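Local coordinates for protein succinate-semialdehyde dehydrogenase (Streptococcus pyogenes MGAS1882, PDB 4OGD) that probably oxidises succinic semialdehyde to succinate, binding NADP+ as cofactor, as a member of the aldehyde dehydrogenase family, at residues A[237-242]-A[392-397]; A[266-271]-A[367-372]; A[53-58]-A[168-173]. All blocks are in the same frame, centred on the assembly; numbering follows the deposited sequence.

Interaction 1: A[237-242]-A[392-397]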
ATOM      1  N   ILE A 237     -21.855  16.375  10.753  1.00  7.72           N
ATOM      2  CA  ILE A 237     -22.132  17.773  10.408  1.00  7.92           C
ATOM      3  C   ILE A 237     -23.621  17.984  10.147  1.00  7.48           C
ATOM      4  O   ILE A 237     -24.199  17.378   9.239  1.00  9.27           O
ATOM      5  CB  ILE A 237     -21.350  18.198   9.160  1.00  9.16           C
ATOM      6  CG1 ILE A 237     -19.866  17.836   9.295  1.00  9.52           C
ATOM      7  CG2 ILE A 237     -21.522  19.696   8.912  1.00 10.83           C
ATOM      8  CD1 ILE A 237     -19.050  18.130   8.041  1.00 10.02           C
ATOM      9  N   ILE A 238     -24.236  18.839  10.956  1.00  7.93           N
ATOM     10  CA  ILE A 238     -25.663  19.113  10.852  1.00  8.68           C
ATOM     11  C   ILE A 238     -25.884  20.373  10.017  1.00 11.25           C
ATOM     12  O   ILE A 238     -25.640  21.486  10.486  1.00 11.33           O
ATOM     13  CB  ILE A 238     -26.280  19.272  12.250  1.00  8.97           C
ATOM     14  CG1 ILE A 238     -25.993  18.029  13.093  1.00 12.53           C
ATOM     15  CG2 ILE A 238     -27.784  19.522  12.163  1.00 10.84           C
ATOM     16  CD1 ILE A 238     -26.457  18.154  14.514  1.00 17.75           C
ATOM     17  N   LEU A 239     -26.321  20.193   8.773  1.00  8.53           N
ATOM     18  CA  LEU A 239     -26.505  21.326   7.864  1.00 10.09           C
ATOM     19  C   LEU A 239     -27.777  22.105   8.167  1.00 12.01           C
ATOM     20  O   LEU A 239     -28.617  21.681   8.976  1.00 12.87           O
ATOM     21  CB  LEU A 239     -26.502  20.866   6.400  1.00 12.37           C
ATOM     22  CG  LEU A 239     -25.240  20.128   5.951  1.00 12.16           C
ATOM     23  CD1 LEU A 239     -25.234  19.925   4.447  1.00  9.64           C
ATOM     24  CD2 LEU A 239     -24.012  20.900   6.385  1.00 13.36           C
ATOM     25  N   ASP A 240     -27.911  23.254   7.511  1.00 12.44           N
ATOM     26  CA  ASP A 240     -29.025  24.161   7.780  1.00 11.60           C
ATOM     27  C   ASP A 240     -30.394  23.613   7.375  1.00 15.82           C
ATOM     28  O   ASP A 240     -31.430  24.173   7.745  1.00 18.02           O
ATOM     29  CB  ASP A 240     -28.767  25.542   7.146  1.00 11.93           C
ATOM     30  CG  ASP A 240     -28.591  25.487   5.629  1.00 18.80           C
ATOM     31  OD1 ASP A 240     -28.745  24.410   5.018  1.00 18.39           O
ATOM     32  OD2 ASP A 240     -28.300  26.545   5.032  1.00 20.17           O
ATOM     33  N   ASP A 241     -30.399  22.517   6.619  1.00 13.62           N
ATOM     34  CA  ASP A 241     -31.644  21.888   6.179  1.00 13.32           C
ATOM     35  C   ASP A 241     -31.801  20.462   6.717  1.00 15.50           C
ATOM     36  O   ASP A 241     -32.511  19.643   6.130  1.00 15.63           O
ATOM     37  CB  ASP A 241     -31.753  21.898   4.650  1.00 14.82           C
ATOM     38  CG  ASP A 241     -30.552  21.272   3.970  1.00 14.43           C
ATOM     39  OD1 ASP A 241     -29.714  20.670   4.679  1.00 15.04           O
ATOM     40  OD2 ASP A 241     -30.444  21.377   2.725  1.00 14.53           O
ATOM     41  N   ALA A 242     -31.131  20.171   7.827  1.00 13.71           N
ATOM     42  CA  ALA A 242     -31.240  18.860   8.467  1.00 12.81           C
ATOM     43  C   ALA A 242     -32.673  18.559   8.891  1.00 15.98           C
ATOM     44  O   ALA A 242     -33.406  19.458   9.300  1.00 14.26           O
ATOM     45  CB  ALA A 242     -30.317  18.775   9.669  1.00 10.44           C
ATOM     46  N   ILE A 392     -22.996  13.529   7.098  1.00  7.81           N
ATOM     47  CA  ILE A 392     -23.608  14.786   6.680  1.00  8.02           C
ATOM     48  C   ILE A 392     -25.115  14.649   6.850  1.00  9.41           C
ATOM     49  O   ILE A 392     -25.729  13.743   6.272  1.00  9.37           O
ATOM     50  CB  ILE A 392     -23.305  15.139   5.210  1.00  8.21           C
ATOM     51  CG1 ILE A 392     -21.801  15.115   4.911  1.00  9.59           C
ATOM     52  CG2 ILE A 392     -23.924  16.494   4.866  1.00  9.82           C
ATOM     53  CD1 ILE A 392     -20.979  16.062   5.757  1.00 12.08           C
ATOM     54  N   PHE A 393     -25.699  15.532   7.660  1.00  9.44           N
ATOM     55  CA  PHE A 393     -27.139  15.530   7.898  1.00 11.14           C
ATOM     56  C   PHE A 393     -27.805  16.677   7.153  1.00 12.17           C
ATOM     57  O   PHE A 393     -27.593  17.853   7.469  1.00 11.62           O
ATOM     58  CB  PHE A 393     -27.456  15.582   9.398  1.00  8.78           C
ATOM     59  CG  PHE A 393     -28.395  14.508   9.832  1.00  9.93           C
ATOM     60  CD1 PHE A 393     -29.766  14.690   9.729  1.00 11.22           C
ATOM     61  CD2 PHE A 393     -27.911  13.293  10.288  1.00 10.00           C
ATOM     62  CE1 PHE A 393     -30.636  13.695  10.105  1.00 14.45           C
ATOM     63  CE2 PHE A 393     -28.776  12.293  10.663  1.00 12.31           C
ATOM     64  CZ  PHE A 393     -30.144  12.493  10.566  1.00 13.74           C
ATOM     65  N   SER A 394     -28.597  16.318   6.146  1.00 10.70           N
ATOM     66  CA  SER A 394     -29.243  17.280   5.264  1.00 11.13           C
ATOM     67  C   SER A 394     -30.435  16.644   4.563  1.00 14.45           C
ATOM     68  O   SER A 394     -30.347  15.513   4.076  1.00 11.67           O
ATOM     69  CB  SER A 394     -28.251  17.788   4.217  1.00 11.19           C
ATOM     70  OG  SER A 394     -28.912  18.590   3.244  1.00 14.04           O
ATOM     71  N   SER A 395     -31.549  17.369   4.497  1.00 12.70           N
ATOM     72  CA  SER A 395     -32.741  16.840   3.834  1.00 12.79           C
ATOM     73  C   SER A 395     -32.689  17.005   2.318  1.00 14.25           C
ATOM     74  O   SER A 395     -33.587  16.552   1.607  1.00 16.66           O
ATOM     75  CB  SER A 395     -34.008  17.496   4.385  1.00 15.08           C
ATOM     76  OG  SER A 395     -34.005  18.885   4.119  1.00 19.10           O
ATOM     77  N   ASN A 396     -31.650  17.665   1.814  1.00 13.18           N
ATOM     78  CA  ASN A 396     -31.481  17.783   0.373  1.00 13.03           C
ATOM     79  C   ASN A 396     -30.334  16.888  -0.068  1.00 14.19           C
ATOM     80  O   ASN A 396     -29.194  17.097   0.342  1.00 13.13           O
ATOM     81  CB  ASN A 396     -31.222  19.235  -0.033  1.00 15.35           C
ATOM     82  CG  ASN A 396     -31.137  19.409  -1.537  1.00 16.66           C
ATOM     83  OD1 ASN A 396     -30.124  19.089  -2.161  1.00 15.37           O
ATOM     84  ND2 ASN A 396     -32.209  19.917  -2.133  1.00 22.31           N
ATOM     85  N   GLN A 397     -30.633  15.886  -0.892  1.00 15.16           N
ATOM     86  CA  GLN A 397     -29.629  14.870  -1.219  1.00 15.26           C
ATOM     87  C   GLN A 397     -28.427  15.421  -1.978  1.00 16.32           C
ATOM     88  O   GLN A 397     -27.284  15.065  -1.674  1.00 14.96           O
ATOM     89  CB  GLN A 397     -30.259  13.694  -1.965  1.00 13.75           C
ATOM     90  CG  GLN A 397     -29.295  12.548  -2.221  1.00 18.07           C
ATOM     91  CD  GLN A 397     -30.018  11.267  -2.563  1.00 19.22           C
ATOM     92  OE1 GLN A 397     -30.544  10.586  -1.684  1.00 22.89           O
ATOM     93  NE2 GLN A 397     -30.068  10.942  -3.849  1.00 19.95           N
TER

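Interaction 2: A[266-271]-A[367-372]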
ATOM      1  N   SER A 266     -19.361   8.856  16.051  1.00  7.57           N
ATOM      2  CA  SER A 266     -19.592  10.247  15.665  1.00  7.87           C
ATOM      3  C   SER A 266     -19.050  11.185  16.740  1.00  9.41           C
ATOM      4  O   SER A 266     -19.804  11.697  17.566  1.00  8.84           O
ATOM      5  CB  SER A 266     -21.086  10.475  15.436  1.00  7.18           C
ATOM      6  OG  SER A 266     -21.542   9.633  14.382  1.00  9.88           O
ATOM      7  N   LYS A 267     -17.740  11.415  16.719  1.00  7.94           N
ATOM      8  CA  LYS A 267     -17.061  12.005  17.869  1.00  8.00           C
ATOM      9  C   LYS A 267     -17.122  13.524  17.928  1.00  7.91           C
ATOM     10  O   LYS A 267     -17.084  14.101  19.013  1.00 10.09           O
ATOM     11  CB  LYS A 267     -15.608  11.522  17.955  1.00  7.53           C
ATOM     12  CG  LYS A 267     -15.489  10.013  17.988  1.00  6.78           C
ATOM     13  CD  LYS A 267     -14.170   9.566  18.601  1.00  7.77           C
ATOM     14  CE  LYS A 267     -14.058   8.028  18.617  1.00  7.74           C
ATOM     15  NZ  LYS A 267     -13.492   7.482  17.327  1.00  8.76           N
ATOM     16  N   ARG A 268     -17.202  14.173  16.774  1.00  7.65           N
ATOM     17  CA  ARG A 268     -17.308  15.637  16.751  1.00  7.35           C
ATOM     18  C   ARG A 268     -18.595  16.051  16.068  1.00  8.70           C
ATOM     19  O   ARG A 268     -18.696  16.003  14.846  1.00  9.11           O
ATOM     20  CB  ARG A 268     -16.111  16.281  16.025  1.00  8.19           C
ATOM     21  CG  ARG A 268     -14.742  16.021  16.663  1.00  8.30           C
ATOM     22  CD  ARG A 268     -13.624  16.741  15.885  1.00  8.24           C
ATOM     23  NE  ARG A 268     -13.464  16.147  14.560  1.00  6.64           N
ATOM     24  CZ  ARG A 268     -13.190  16.828  13.454  1.00  9.08           C
ATOM     25  NH1 ARG A 268     -13.026  18.147  13.492  1.00  9.16           N
ATOM     26  NH2 ARG A 268     -13.088  16.184  12.302  1.00  6.75           N
ATOM     27  N   PHE A 269     -19.583  16.463  16.855  1.00  7.77           N
ATOM     28  CA  PHE A 269     -20.795  17.006  16.280  1.00  9.15           C
ATOM     29  C   PHE A 269     -20.540  18.452  15.917  1.00  9.19           C
ATOM     30  O   PHE A 269     -20.139  19.239  16.766  1.00 10.74           O
ATOM     31  CB  PHE A 269     -21.948  16.913  17.278  1.00  8.28           C
ATOM     32  CG  PHE A 269     -22.432  15.508  17.506  1.00  9.61           C
ATOM     33  CD1 PHE A 269     -23.170  14.851  16.528  1.00  8.86           C
ATOM     34  CD2 PHE A 269     -22.149  14.843  18.693  1.00  9.64           C
ATOM     35  CE1 PHE A 269     -23.631  13.551  16.730  1.00  9.22           C
ATOM     36  CE2 PHE A 269     -22.605  13.528  18.900  1.00  9.42           C
ATOM     37  CZ  PHE A 269     -23.346  12.890  17.917  1.00  9.33           C
ATOM     38  N   ILE A 270     -20.748  18.797  14.656  1.00  8.50           N
ATOM     39  CA  ILE A 270     -20.518  20.163  14.209  1.00  8.85           C
ATOM     40  C   ILE A 270     -21.871  20.804  13.899  1.00  9.06           C
ATOM     41  O   ILE A 270     -22.603  20.327  13.035  1.00  9.98           O
ATOM     42  CB  ILE A 270     -19.577  20.170  12.999  1.00  7.58           C
ATOM     43  CG1 ILE A 270     -18.233  19.546  13.402  1.00  8.75           C
ATOM     44  CG2 ILE A 270     -19.354  21.581  12.496  1.00 10.10           C
ATOM     45  CD1 ILE A 270     -17.210  19.526  12.278  1.00 11.62           C
ATOM     46  N   VAL A 271     -22.209  21.860  14.636  1.00  9.86           N
ATOM     47  CA  VAL A 271     -23.553  22.428  14.594  1.00  8.42           C
ATOM     48  C   VAL A 271     -23.502  23.939  14.372  1.00 10.01           C
ATOM     49  O   VAL A 271     -22.631  24.628  14.903  1.00 11.14           O
ATOM     50  CB  VAL A 271     -24.341  22.070  15.879  1.00 13.52           C
ATOM     51  CG1 VAL A 271     -23.703  22.692  17.099  1.00 14.59           C
ATOM     52  CG2 VAL A 271     -25.780  22.507  15.768  1.00 12.65           C
ATOM     53  N   GLU A 367     -19.197  15.457  21.909  1.00  8.87           N
ATOM     54  CA  GLU A 367     -18.489  16.736  21.802  1.00  9.55           C
ATOM     55  C   GLU A 367     -19.235  17.623  20.829  1.00 11.54           C
ATOM     56  O   GLU A 367     -19.514  17.216  19.705  1.00  9.00           O
ATOM     57  CB  GLU A 367     -17.062  16.510  21.299  1.00  9.08           C
ATOM     58  CG  GLU A 367     -16.257  15.533  22.139  1.00 10.80           C
ATOM     59  CD  GLU A 367     -15.076  14.972  21.380  1.00 13.66           C
ATOM     60  OE1 GLU A 367     -14.489  15.720  20.571  1.00 11.09           O
ATOM     61  OE2 GLU A 367     -14.761  13.772  21.565  1.00 16.92           O
ATOM     62  N   ILE A 368     -19.578  18.836  21.258  1.00  9.01           N
ATOM     63  CA  ILE A 368     -20.298  19.740  20.382  1.00  9.51           C
ATOM     64  C   ILE A 368     -19.406  20.901  19.955  1.00  9.98           C
ATOM     65  O   ILE A 368     -18.925  21.662  20.794  1.00 10.41           O
ATOM     66  CB  ILE A 368     -21.592  20.262  21.043  1.00  9.84           C
ATOM     67  CG1 ILE A 368     -22.454  19.086  21.501  1.00 10.95           C
ATOM     68  CG2 ILE A 368     -22.371  21.093  20.056  1.00 11.34           C
ATOM     69  CD1 ILE A 368     -23.639  19.504  22.385  1.00 11.08           C
ATOM     70  N   TYR A 369     -19.181  21.006  18.647  1.00  7.43           N
ATOM     71  CA  TYR A 369     -18.390  22.086  18.060  1.00  8.10           C
ATOM     72  C   TYR A 369     -19.334  23.076  17.392  1.00 11.38           C
ATOM     73  O   TYR A 369     -20.005  22.725  16.418  1.00 11.52           O
ATOM     74  CB  TYR A 369     -17.441  21.537  16.990  1.00  6.06           C
ATOM     75  CG  TYR A 369     -16.267  20.731  17.505  1.00  7.89           C
ATOM     76  CD1 TYR A 369     -14.963  21.146  17.267  1.00 13.07           C
ATOM     77  CD2 TYR A 369     -16.460  19.546  18.208  1.00  9.08           C
ATOM     78  CE1 TYR A 369     -13.884  20.415  17.722  1.00 12.27           C
ATOM     79  CE2 TYR A 369     -15.383  18.800  18.676  1.00  9.93           C
ATOM     80  CZ  TYR A 369     -14.096  19.241  18.430  1.00  9.88           C
ATOM     81  OH  TYR A 369     -13.009  18.505  18.871  1.00 11.46           O
ATOM     82  N   LYS A 370     -19.387  24.312  17.893  1.00 10.50           N
ATOM     83  CA  LYS A 370     -20.260  25.316  17.282  1.00  9.55           C
ATOM     84  C   LYS A 370     -19.540  26.053  16.159  1.00  9.17           C
ATOM     85  O   LYS A 370     -18.394  26.463  16.320  1.00 12.40           O
ATOM     86  CB  LYS A 370     -20.754  26.323  18.323  1.00 11.75           C
ATOM     87  CG  LYS A 370     -21.800  27.295  17.776  1.00 11.42           C
ATOM     88  CD  LYS A 370     -22.257  28.294  18.846  1.00 15.81           C
ATOM     89  CE  LYS A 370     -21.181  29.333  19.129  1.00 14.20           C
ATOM     90  NZ  LYS A 370     -21.168  30.418  18.099  1.00 15.29           N
ATOM     91  N   VAL A 371     -20.196  26.189  15.010  1.00  8.53           N
ATOM     92  CA  VAL A 371     -19.626  26.964  13.901  1.00  9.25           C
ATOM     93  C   VAL A 371     -20.609  28.014  13.375  1.00 10.22           C
ATOM     94  O   VAL A 371     -21.807  27.964  13.678  1.00  9.86           O
ATOM     95  CB  VAL A 371     -19.132  26.053  12.748  1.00 10.94           C
ATOM     96  CG1 VAL A 371     -18.062  25.118  13.265  1.00  9.93           C
ATOM     97  CG2 VAL A 371     -20.281  25.266  12.120  1.00  9.31           C
ATOM     98  N   SER A 372     -20.104  28.968  12.596  1.00  9.55           N
ATOM     99  CA  SER A 372     -20.929  30.091  12.155  1.00  9.44           C
ATOM    100  C   SER A 372     -21.495  29.958  10.749  1.00 10.92           C
ATOM    101  O   SER A 372     -22.307  30.785  10.321  1.00 11.11           O
ATOM    102  CB  SER A 372     -20.152  31.410  12.276  1.00 10.85           C
ATOM    103  OG  SER A 372     -20.008  31.778  13.634  1.00 12.80           O
TER
HETATM  104  O   HOH W   1     -19.479  13.093  20.048  1.00  9.06           O

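Interaction 3: A[53-58]-A[168-173]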
ATOM      1  N   HIS A  53     -17.937 -20.622   3.214  1.00  8.80           N
ATOM      2  CA  HIS A  53     -19.371 -20.729   3.438  1.00  9.12           C
ATOM      3  C   HIS A  53     -19.680 -21.499   4.728  1.00  9.37           C
ATOM      4  O   HIS A  53     -20.626 -21.160   5.436  1.00  9.72           O
ATOM      5  CB  HIS A  53     -20.056 -21.386   2.239  1.00  7.14           C
ATOM      6  CG  HIS A  53     -20.274 -20.461   1.081  1.00  9.78           C
ATOM      7  ND1 HIS A  53     -20.922 -19.251   1.209  1.00 10.64           N
ATOM      8  CD2 HIS A  53     -19.949 -20.577  -0.229  1.00 10.04           C
ATOM      9  CE1 HIS A  53     -20.989 -18.662   0.028  1.00 10.56           C
ATOM     10  NE2 HIS A  53     -20.406 -19.446  -0.861  1.00 11.74           N
ATOM     11  N   GLN A  54     -18.882 -22.525   5.040  1.00  7.96           N
ATOM     12  CA  GLN A  54     -19.125 -23.332   6.236  1.00  8.94           C
ATOM     13  C   GLN A  54     -18.774 -22.541   7.491  1.00  8.59           C
ATOM     14  O   GLN A  54     -19.405 -22.706   8.545  1.00 10.46           O
ATOM     15  CB  GLN A  54     -18.362 -24.670   6.173  1.00  9.51           C
ATOM     16  CG  GLN A  54     -18.667 -25.643   7.337  1.00  9.29           C
ATOM     17  CD  GLN A  54     -20.148 -26.043   7.428  1.00 13.93           C
ATOM     18  OE1 GLN A  54     -20.896 -25.930   6.463  1.00 21.39           O
ATOM     19  NE2 GLN A  54     -20.561 -26.509   8.595  1.00 22.95           N
ATOM     20  N   VAL A  55     -17.781 -21.660   7.382  1.00  7.69           N
ATOM     21  CA  VAL A  55     -17.479 -20.757   8.485  1.00  8.53           C
ATOM     22  C   VAL A  55     -18.716 -19.923   8.808  1.00  8.59           C
ATOM     23  O   VAL A  55     -19.113 -19.811   9.969  1.00  8.94           O
ATOM     24  CB  VAL A  55     -16.274 -19.835   8.177  1.00  7.74           C
ATOM     25  CG1 VAL A  55     -16.184 -18.723   9.211  1.00  9.19           C
ATOM     26  CG2 VAL A  55     -14.990 -20.633   8.157  1.00  8.37           C
ATOM     27  N   ALA A  56     -19.333 -19.361   7.770  1.00 10.15           N
ATOM     28  CA  ALA A  56     -20.563 -18.592   7.934  1.00 10.74           C
ATOM     29  C   ALA A  56     -21.672 -19.456   8.533  1.00 10.38           C
ATOM     30  O   ALA A  56     -22.419 -19.011   9.411  1.00  8.56           O
ATOM     31  CB  ALA A  56     -21.005 -18.003   6.595  1.00  9.51           C
ATOM     32  N   ASN A  57     -21.769 -20.694   8.057  1.00  8.55           N
ATOM     33  CA  ASN A  57     -22.777 -21.640   8.540  1.00  9.79           C
ATOM     34  C   ASN A  57     -22.645 -21.936  10.033  1.00 12.30           C
ATOM     35  O   ASN A  57     -23.639 -21.955  10.770  1.00 10.58           O
ATOM     36  CB  ASN A  57     -22.662 -22.939   7.734  1.00 12.04           C
ATOM     37  CG  ASN A  57     -23.874 -23.843   7.881  1.00 14.79           C
ATOM     38  OD1 ASN A  57     -23.734 -25.032   8.160  1.00 20.96           O
ATOM     39  ND2 ASN A  57     -25.061 -23.293   7.670  1.00 11.70           N
ATOM     40  N   ILE A  58     -21.416 -22.174  10.480  1.00  8.64           N
ATOM     41  CA  ILE A  58     -21.166 -22.446  11.891  1.00  9.83           C
ATOM     42  C   ILE A  58     -21.404 -21.203  12.745  1.00 10.21           C
ATOM     43  O   ILE A  58     -21.906 -21.298  13.868  1.00  8.73           O
ATOM     44  CB  ILE A  58     -19.752 -22.999  12.119  1.00  8.12           C
ATOM     45  CG1 ILE A  58     -19.604 -24.347  11.416  1.00  9.19           C
ATOM     46  CG2 ILE A  58     -19.461 -23.135  13.615  1.00  9.20           C
ATOM     47  CD1 ILE A  58     -18.158 -24.814  11.301  1.00 10.42           C
ATOM     48  N   GLU A 168      -9.705 -19.238  15.346  1.00  7.42           N
ATOM     49  CA  GLU A 168      -8.930 -20.337  14.780  1.00  8.24           C
ATOM     50  C   GLU A 168      -9.705 -21.652  14.866  1.00  9.03           C
ATOM     51  O   GLU A 168      -9.755 -22.400  13.895  1.00  8.74           O
ATOM     52  CB  GLU A 168      -7.575 -20.493  15.477  1.00  8.15           C
ATOM     53  CG  GLU A 168      -6.781 -21.695  14.953  1.00  7.04           C
ATOM     54  CD  GLU A 168      -5.486 -21.932  15.703  1.00 10.98           C
ATOM     55  OE1 GLU A 168      -4.860 -20.957  16.157  1.00 11.57           O
ATOM     56  OE2 GLU A 168      -5.092 -23.107  15.853  1.00 15.39           O
ATOM     57  N   GLU A 169     -10.320 -21.916  16.015  1.00  8.73           N
ATOM     58  CA  GLU A 169     -11.081 -23.156  16.206  1.00  9.44           C
ATOM     59  C   GLU A 169     -12.258 -23.245  15.237  1.00 11.86           C
ATOM     60  O   GLU A 169     -12.560 -24.323  14.705  1.00  9.42           O
ATOM     61  CB  GLU A 169     -11.560 -23.267  17.660  1.00 11.49           C
ATOM     62  CG  GLU A 169     -10.430 -23.580  18.627  1.00 12.60           C
ATOM     63  CD  GLU A 169     -10.786 -23.335  20.084  1.00 15.14           C
ATOM     64  OE1 GLU A 169     -11.898 -22.846  20.367  1.00 18.14           O
ATOM     65  OE2 GLU A 169      -9.938 -23.650  20.945  1.00 18.32           O
ATOM     66  N   LEU A 170     -12.923 -22.111  15.024  1.00  8.22           N
ATOM     67  CA  LEU A 170     -14.029 -22.005  14.074  1.00  8.82           C
ATOM     68  C   LEU A 170     -13.610 -22.410  12.661  1.00 10.78           C
ATOM     69  O   LEU A 170     -14.300 -23.184  11.985  1.00 10.97           O
ATOM     70  CB  LEU A 170     -14.557 -20.567  14.069  1.00  7.91           C
ATOM     71  CG  LEU A 170     -15.494 -20.103  12.949  1.00  8.65           C
ATOM     72  CD1 LEU A 170     -16.822 -20.851  12.993  1.00  9.19           C
ATOM     73  CD2 LEU A 170     -15.732 -18.597  13.017  1.00  9.38           C
ATOM     74  N   VAL A 171     -12.486 -21.869  12.210  1.00  9.15           N
ATOM     75  CA  VAL A 171     -12.022 -22.102  10.847  1.00  7.43           C
ATOM     76  C   VAL A 171     -11.616 -23.570  10.648  1.00  9.22           C
ATOM     77  O   VAL A 171     -11.893 -24.165   9.603  1.00 10.33           O
ATOM     78  CB  VAL A 171     -10.891 -21.106  10.483  1.00  8.25           C
ATOM     79  CG1 VAL A 171     -10.173 -21.514   9.212  1.00 11.16           C
ATOM     80  CG2 VAL A 171     -11.475 -19.708  10.349  1.00  7.75           C
ATOM     81  N   LEU A 172     -10.976 -24.154  11.656  1.00  9.81           N
ATOM     82  CA  LEU A 172     -10.667 -25.578  11.636  1.00  9.99           C
ATOM     83  C   LEU A 172     -11.946 -26.419  11.645  1.00 10.60           C
ATOM     84  O   LEU A 172     -12.054 -27.401  10.899  1.00 10.41           O
ATOM     85  CB  LEU A 172      -9.779 -25.941  12.825  1.00 11.41           C
ATOM     86  CG  LEU A 172      -8.375 -25.334  12.753  1.00 10.22           C
ATOM     87  CD1 LEU A 172      -7.712 -25.417  14.114  1.00 10.51           C
ATOM     88  CD2 LEU A 172      -7.537 -26.047  11.704  1.00 11.61           C
ATOM     89  N   GLU A 173     -12.910 -26.028  12.473  1.00 10.44           N
ATOM     90  CA  GLU A 173     -14.194 -26.728  12.530  1.00  9.07           C
ATOM     91  C   GLU A 173     -14.903 -26.736  11.178  1.00  9.83           C
ATOM     92  O   GLU A 173     -15.576 -27.711  10.824  1.00  9.93           O
ATOM     93  CB  GLU A 173     -15.112 -26.118  13.596  1.00  9.44           C
ATOM     94  CG  GLU A 173     -16.368 -26.966  13.857  1.00 10.84           C
ATOM     95  CD  GLU A 173     -17.298 -26.369  14.894  1.00 12.19           C
ATOM     96  OE1 GLU A 173     -16.976 -25.297  15.448  1.00 12.02           O
ATOM     97  OE2 GLU A 173     -18.361 -26.985  15.155  1.00 13.75           O
TER

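Interaction 1: A[237-242]-A[392-397]
Ile237 pairs with Ile392, and Ile238 with Phe393, as parallel neighbours in the mixed sheet of the aldehyde dehydrogenase fold that holds strands 235-238 and 391-393. Two backbone bonds join the strand ends. Phe393 N donates to Ile237 O, and Leu239 N donates to Phe393 O at 3.0 Å. On one face of the sheet Ile237 and Ile392 lie side by side and point the same way. Their CD1 methyls meet at 3.6 Å. Ile392 has CG2 anti to the backbone N, beside its carbonyl carbon. That branch meets Leu239 CD1 at 3.7 Å. The same leucine methyl also rests on Ser394 CB. On the other face Phe393 carries its ring away from 237-242, toward Leu247 and Val250 of helix 244-256. Ala242 CB still reaches the edge of this ring, 4.1 Å from Phe393 CD1.

Beyond the strands the contact turns polar. Leu239 to Ala242 form a type I beta turn, closed by Ala242 N donating to Leu239 O. Asp241 has CG between its backbone N and carbonyl carbon (chi1 54°), and the carboxylate comes up against Ser394. Ser394 OG donates to Asp241 OD1 at 2.7 Å, from above the carboxylate plane. The same OG accepts from Asn396 N, which makes an ST turn. Asp241 OD2 is bound by His399 ND1, so both carboxylate oxygens have a partner. Asn396 is the N-cap of helix 397-406, with its OD1 accepting from His399 N. Two donors from Ser395 grip Asp241 O. Ser395 N sits above the carbonyl plane at 3.0 Å from Asp241 O. Ser395 OG lies in that plane, 2.6 Å from Asp241 O.

Interaction 2: A[266-271]-A[367-372]
Phe269, Ile270 and Val271 pair in parallel register with Ile368, Tyr369 and Lys370. Four backbone bonds join the two strands. Phe269 N donates to Glu367 O, and Tyr369 N to Phe269 O at 2.8 Å. Val271 N donates to Tyr369 O, and Val371 N to Val271 O. Ile270 CA adds a CA-H...O contact to Tyr369 O.

One face carries Ile270 and Tyr369, and the Arg268 chain packs against the tyrosine, with Arg268 CG 3.5 Å from Tyr369 CE2. Arg268 CD stands above the CZ-OH bond, 3.5 Å from Tyr369 OH. The guanidinium plane stands nearly perpendicular to the ring (87°), and any cation-pi attraction is weak at most. Ile270 CG2 meets both methyls of Val371. On the other face Val271 CG1, set between its own backbone N and carbonyl carbon (chi1 64°), touches Ile368 CG2 at 3.6 Å. Where the strand of 266-271 begins, a water accepts from Glu367 N and lies within reach of Ser266 O and Lys267 O.

Outer partners fix the polar ends. Arg268 bonds to the carbonyls of Asp233, Val380 and Ala381, and Tyr369 OH bonds to Tyr357 O. Strands 268-272 and 365-371 are neighbours in a seven-stranded mixed sheet, consistent with that of the family's catalytic domain. Helix 374-382 covers Ile270 and Val371. Helix 276-288 covers Val271 and Ile368 on the opposite face, and strand 235-238 runs along the other side of strand 268-272.

Interaction 3: A[53-58]-A[168-173]
Val55 and Val171 mark the nearest backbone approach of two helical segments, with their CA atoms 6.1 Å apart. The short axes of 53-58 and 168-173 come within 9.0 Å. Their N-to-C directions differ by 117°, so the helices cross steeply rather than run alongside each other. No hydrogen bond links the segments.

Leu170 carries much of the apolar contact, sending one methyl to each of two partners. Its CG is anti to the backbone N (chi1 166°), and the side-chain end moves toward 53-58. Leu170 CD1 meets Ile58 CG2 at 3.5 Å, and these two side chains slide past each other in opposite directions. Leu170 CD2 meets Val55 CG1 at 3.8 Å, where the side chains cross at about a right angle. Val55 CG2 makes a looser contact with Val171 CG2 at 4.2 Å.

Helix 161-173 flanks the sheet that holds strand 181-183, with Val171 packing on Ile181. That sheet is consistent with the Rossmann-type cofactor-binding domain of aldehyde dehydrogenases. Helix 45-61 crosses over this helix near its C-terminal end. Tyr66 of helix 63-74 touches Leu170 and Glu173, and Ala174 packs on Val55 and Ile58.

At the exposed margin the extended chain of Glu173 crosses Ile58 obliquely. Glu173 CG lies 3.8 Å from Ile58 CD1. Glu173 OE1 approaches Ile58 CG2 at 3.8 Å, while Glu173 OE2 forms a salt bridge with Arg61.

How the interactions relate
Interactions 1 and 2 belong to one sheet and touch directly. Ile238 N lies 3.0 Å from Ile270 O, a probable hydrogen bond between strands 235-238 and 268-272. Their centres are about 14 Å apart. Interaction 3 lies on the opposite side of the chain's centre, about 43 Å from both by centres. All three are largely buried. Interaction 2 is a continuous strand pairing. Interaction 1 has a shorter pairing that gives way to partly exposed loops held by serine and aspartate. Interaction 3 has no bond between its segments and relies on aliphatic contacts, with an exposed glutamate at its margin. Helix 374-382 covers residues of both sheet contacts.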